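Local coordinates for protein nucleoporin NUP159 (Saccharomyces cerevisiae, PDB 1XIP) that forms part of the nuclear pore complex and, through its N-terminal beta-propeller domain, tethers the helicase Dbp5 to the pore for mRNA export, at residues Gln174-Leu179 with Val219-Pro224; Arg182-Phe187 with Phe198-Pro203. All coordinates share one frame; numbering follows the deposited sequence.

From the N terminus, the chain first reaches Gln174-Leu179, the second strand of a four-stranded antiparallel propeller sheet, and then turns into Arg182-Phe187, which leads into the third. Contact 2 is the first to close, when the hairpin brings Phe198-Pro203, the end of the last strand and the loop after it, back beside Arg182-Phe187 after only ten residues. Contact 1 closes later, once the chain has passed through the short helix 204-207 and entered strand 215-221 of the next sheet, so the hairpin loop lies wholly within its span. Contact 2 thus builds the outer half of one sheet, whereas contact 1 packs that sheet against its successor. Probable backbone hydrogen bonds, such as Val177 to Gln185, link the two.

Contact 1: residues Gln174-Leu179 with Val219-Pro224; sequences QLAVLL and VTILSP
Val219 and Ile221 press their branched side chains onto Leu178 and Ala176, and this is the dense, buried part of the contact. One methyl of Val219, CG2, lies 3.5 Å from Leu178 CB. Further along, Ile221 CG1 comes to 3.8 Å from Ala176 CB, and its CD1 methyl settles above the backbone at 3.9 Å from Ala176 N. Ala176 suits this place because a bare methyl lets the longer isoleucine chain reach down to the strand, while Phe227 packs on both residues. The strands run nearly antiparallel, at 161°, but their axes stand 7.3 Å apart, so side chains rather than backbone bonds fill the space between them. Backbone N-H groups of the second strand are bound instead by side chains of strand 167-170, in the same sheet as 174-179: Asp169 takes that of Ile221, and Ser167 that of Val219.

The other end is polar and less firmly bonded, reaching solvent at the exposed Pro224, though Gln174 itself is buried. Gln174 reaches it with an extended chain, its CG anti to the backbone N (chi1 -159°). Its OE1 lies 3.2 Å from Pro224 CA and also borders the CG2 methyl of Ile221. The NE2 makes a weak, bent hydrogen bond of 3.3 Å to Pro224 O, while its stronger partner is the hydroxyl of Ser186. An amide serves well here, since its stem can lie against isoleucine while its tip bonds to two chain segments. Such face-to-face packing of successive sheets through apolar side chains that meet between them is the hallmark of neighbouring blades in a beta-propeller.

Contact 2: residues Arg182-Phe187 with Phe198-Pro203; sequences RSFQSF and FEFSLP
Arg182 meets Leu202 through the flat face of its guanidinium: Leu202 CD2 sits 3.5 Å above that plane, over its centre. The apolar methyl covers the face without competing for the N-H groups, and NH2 and NH1 go to the carbonyls of Leu209 and Tyr214. Ser183 brings its small CB to 3.3 Å from Phe200 O, while its hydroxyl bonds Asp181.

At Phe184 regular pairing begins. Its N-H donates a nearly straight bond of 2.8 Å to Phe200 O, and Phe200 N answers to Phe184 O. On the same face of the sheet, Phe184 CB lies over the Phe200 ring, 3.7 Å from its centroid, in a CH-pi contact. The two rings are almost parallel, at 11°, yet slid so far apart that they barely overlap. The CG of Phe200 stands between the backbone N and the carbonyl carbon (chi1 57°), and the ring beyond it receives Phe184 CB over one face. An alanine at Phe200 would probably leave Phe184 CB without the aromatic face it rests on and open a gap beside the Phe184 ring. This is the outer hairpin of a propeller blade, whose aromatic face packs on strands 226-232 and 257-263 of the next blade.

Gln185 points to the other face and runs side by side with Glu199 as a non-hydrogen-bonded pair, both extended, the amide and carboxylate planes turned 64° from each other. Glu199 OE2 forms a salt bridge with Lys196, which suits an acid at this exposed margin. At Ser186 the N-H bonds Phe198 O at 3.2 Å, and the return bond is weak. Ser186 CB lies over one face of the Phe198 ring, 3.8 Å from its centroid, and the same ring stacks with His253.

Contact 1: residues Gln174-Leu179 with Val219-Pro224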
# COMPACT_ATOMS: atom_id res chain seq x y z
N GLN A 174 5.78 -15.45 2.68
CA GLN A 174 6.96 -14.71 3.16
C GLN A 174 6.58 -13.54 4.08
O GLN A 174 5.51 -12.96 3.94
CB GLN A 174 7.75 -14.20 1.97
CG GLN A 174 9.19 -13.86 2.24
CD GLN A 174 9.87 -13.31 1.00
OE1 GLN A 174 9.25 -13.26 -0.08
NE2 GLN A 174 11.14 -12.91 1.13
N LEU A 175 7.48 -13.21 5.01
CA LEU A 175 7.35 -12.01 5.86
C LEU A 175 8.69 -11.29 5.93
O LEU A 175 9.69 -11.86 6.39
CB LEU A 175 6.88 -12.38 7.28
CG LEU A 175 6.68 -11.35 8.44
CD1 LEU A 175 6.81 -9.89 8.06
CD2 LEU A 175 5.33 -11.55 9.11
N ALA A 176 8.70 -10.05 5.45
CA ALA A 176 9.90 -9.21 5.49
C ALA A 176 9.79 -8.11 6.56
O ALA A 176 8.72 -7.58 6.82
CB ALA A 176 10.16 -8.61 4.13
N VAL A 177 10.92 -7.76 7.14
CA VAL A 177 10.96 -6.81 8.24
C VAL A 177 12.13 -5.83 8.01
O VAL A 177 13.23 -6.25 7.64
CB VAL A 177 11.10 -7.58 9.58
CG1 VAL A 177 11.66 -6.71 10.67
CG2 VAL A 177 9.76 -8.18 10.00
N LEU A 178 11.85 -4.53 8.16
CA LEU A 178 12.87 -3.49 8.17
C LEU A 178 13.04 -2.99 9.60
O LEU A 178 12.07 -2.54 10.22
CB LEU A 178 12.47 -2.31 7.29
CG LEU A 178 13.54 -1.54 6.49
CD1 LEU A 178 13.01 -0.21 5.98
CD2 LEU A 178 14.85 -1.34 7.26
N LEU A 179 14.27 -3.05 10.11
CA LEU A 179 14.55 -2.69 11.49
C LEU A 179 15.08 -1.27 11.67
O LEU A 179 15.54 -0.66 10.72
CB LEU A 179 15.50 -3.72 12.12
CG LEU A 179 14.95 -5.14 12.21
CD1 LEU A 179 15.98 -6.11 12.79
CD2 LEU A 179 13.70 -5.14 13.05
N VAL A 219 9.53 -1.34 3.56
CA VAL A 219 9.84 -2.52 2.74
C VAL A 219 8.66 -2.98 1.93
O VAL A 219 7.51 -2.81 2.35
CB VAL A 219 10.23 -3.80 3.52
CG1 VAL A 219 11.57 -4.32 3.04
CG2 VAL A 219 10.13 -3.65 5.04
N THR A 220 8.96 -3.60 0.80
CA THR A 220 7.97 -4.25 -0.03
C THR A 220 8.61 -5.47 -0.63
O THR A 220 9.69 -5.39 -1.20
CB THR A 220 7.53 -3.30 -1.14
OG1 THR A 220 6.97 -2.12 -0.55
CG2 THR A 220 6.36 -3.87 -1.93
N ILE A 221 7.94 -6.61 -0.48
CA ILE A 221 8.33 -7.84 -1.15
C ILE A 221 7.84 -7.77 -2.59
O ILE A 221 6.63 -7.66 -2.84
CB ILE A 221 7.67 -9.03 -0.46
CG1 ILE A 221 8.12 -9.12 1.00
CG2 ILE A 221 7.97 -10.30 -1.21
CD1 ILE A 221 7.39 -10.16 1.83
N LEU A 222 8.78 -7.82 -3.54
CA LEU A 222 8.40 -7.82 -4.95
C LEU A 222 8.39 -9.24 -5.49
O LEU A 222 7.65 -9.56 -6.41
CB LEU A 222 9.34 -6.94 -5.78
CG LEU A 222 9.47 -5.46 -5.43
CD1 LEU A 222 10.65 -4.85 -6.16
CD2 LEU A 222 8.21 -4.68 -5.72
N SER A 223 9.23 -10.08 -4.90
CA SER A 223 9.33 -11.51 -5.21
C SER A 223 10.01 -12.13 -4.00
O SER A 223 10.52 -11.40 -3.15
CB SER A 223 10.17 -11.74 -6.48
OG SER A 223 11.56 -11.85 -6.17
N PRO A 224 10.02 -13.46 -3.89
CA PRO A 224 10.70 -14.10 -2.75
C PRO A 224 12.18 -13.67 -2.63
O PRO A 224 12.75 -13.81 -1.55
CB PRO A 224 10.58 -15.59 -3.08
CG PRO A 224 9.39 -15.68 -3.98
CD PRO A 224 9.42 -14.44 -4.81

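Contact 2: residues Arg182-Phe187 with Phe198-Pro203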
# COMPACT_ATOMS: atom_id res chain seq x y z
N ARG A 182 18.33 -0.35 10.51
CA ARG A 182 18.31 -0.30 9.05
C ARG A 182 18.73 -1.63 8.44
O ARG A 182 19.11 -1.69 7.28
CB ARG A 182 19.18 0.84 8.51
CG ARG A 182 18.74 2.25 8.93
CD ARG A 182 19.25 3.36 8.01
NE ARG A 182 20.70 3.52 8.08
CZ ARG A 182 21.39 4.42 7.39
NH1 ARG A 182 20.77 5.24 6.56
NH2 ARG A 182 22.70 4.50 7.54
N SER A 183 18.65 -2.69 9.23
CA SER A 183 18.89 -4.02 8.71
C SER A 183 17.57 -4.71 8.32
O SER A 183 16.48 -4.27 8.70
CB SER A 183 19.70 -4.86 9.70
OG SER A 183 18.89 -5.41 10.71
N PHE A 184 17.71 -5.79 7.55
CA PHE A 184 16.58 -6.51 6.99
C PHE A 184 16.50 -7.96 7.47
O PHE A 184 17.52 -8.61 7.75
CB PHE A 184 16.69 -6.51 5.48
CG PHE A 184 16.54 -5.17 4.87
CD1 PHE A 184 15.33 -4.79 4.30
CD2 PHE A 184 17.61 -4.28 4.83
CE1 PHE A 184 15.18 -3.53 3.72
CE2 PHE A 184 17.48 -3.03 4.25
CZ PHE A 184 16.26 -2.65 3.70
N GLN A 185 15.28 -8.47 7.54
CA GLN A 185 15.06 -9.85 7.89
C GLN A 185 13.91 -10.42 7.10
O GLN A 185 12.93 -9.74 6.83
CB GLN A 185 14.78 -9.98 9.37
CG GLN A 185 16.02 -10.08 10.23
CD GLN A 185 15.69 -10.22 11.68
OE1 GLN A 185 14.62 -10.73 12.03
NE2 GLN A 185 16.58 -9.76 12.54
N SER A 186 14.04 -11.68 6.73
CA SER A 186 13.06 -12.34 5.91
C SER A 186 12.75 -13.69 6.51
O SER A 186 13.64 -14.38 6.98
CB SER A 186 13.60 -12.50 4.50
OG SER A 186 12.65 -13.11 3.66
N PHE A 187 11.48 -14.06 6.51
CA PHE A 187 11.07 -15.33 7.10
C PHE A 187 10.18 -16.09 6.14
O PHE A 187 9.40 -15.50 5.40
CB PHE A 187 10.26 -15.11 8.38
CG PHE A 187 10.94 -14.24 9.40
CD1 PHE A 187 11.51 -14.80 10.54
CD2 PHE A 187 10.97 -12.85 9.25
CE1 PHE A 187 12.11 -14.01 11.50
CE2 PHE A 187 11.57 -12.05 10.20
CZ PHE A 187 12.14 -12.63 11.33
N PHE A 198 16.59 -15.57 5.66
CA PHE A 198 17.88 -14.88 5.63
C PHE A 198 17.86 -13.55 6.40
O PHE A 198 16.84 -13.17 6.97
CB PHE A 198 18.40 -14.68 4.20
CG PHE A 198 17.37 -14.22 3.22
CD1 PHE A 198 16.66 -15.14 2.45
CD2 PHE A 198 17.14 -12.86 3.03
CE1 PHE A 198 15.71 -14.71 1.52
CE2 PHE A 198 16.19 -12.42 2.11
CZ PHE A 198 15.47 -13.35 1.35
N GLU A 199 18.99 -12.85 6.39
CA GLU A 199 19.22 -11.68 7.23
C GLU A 199 20.35 -10.88 6.61
O GLU A 199 21.31 -11.46 6.10
CB GLU A 199 19.65 -12.15 8.61
CG GLU A 199 19.57 -11.11 9.71
CD GLU A 199 19.57 -11.74 11.09
OE1 GLU A 199 20.49 -12.53 11.40
OE2 GLU A 199 18.64 -11.44 11.86
N PHE A 200 20.24 -9.55 6.64
CA PHE A 200 21.35 -8.72 6.17
C PHE A 200 21.34 -7.27 6.66
O PHE A 200 20.31 -6.75 7.08
CB PHE A 200 21.50 -8.78 4.64
CG PHE A 200 20.28 -8.40 3.88
CD1 PHE A 200 20.15 -7.12 3.37
CD2 PHE A 200 19.26 -9.32 3.66
CE1 PHE A 200 19.01 -6.75 2.65
CE2 PHE A 200 18.13 -8.97 2.94
CZ PHE A 200 18.00 -7.68 2.43
N SER A 201 22.51 -6.64 6.62
CA SER A 201 22.69 -5.25 6.99
C SER A 201 22.86 -4.39 5.75
O SER A 201 22.88 -4.90 4.64
CB SER A 201 23.92 -5.10 7.89
OG SER A 201 23.55 -4.60 9.16
N LEU A 202 22.97 -3.09 5.94
CA LEU A 202 23.18 -2.15 4.85
C LEU A 202 24.60 -2.26 4.29
O LEU A 202 25.54 -2.54 5.05
CB LEU A 202 22.97 -0.72 5.35
CG LEU A 202 21.86 0.10 4.72
CD1 LEU A 202 20.56 -0.60 4.94
CD2 LEU A 202 21.85 1.46 5.37
N PRO A 203 24.76 -2.03 2.98
CA PRO A 203 26.08 -1.98 2.38
C PRO A 203 26.88 -0.83 2.96
O PRO A 203 26.31 0.20 3.33
CB PRO A 203 25.79 -1.71 0.90
CG PRO A 203 24.43 -2.07 0.72
CD PRO A 203 23.71 -1.78 1.99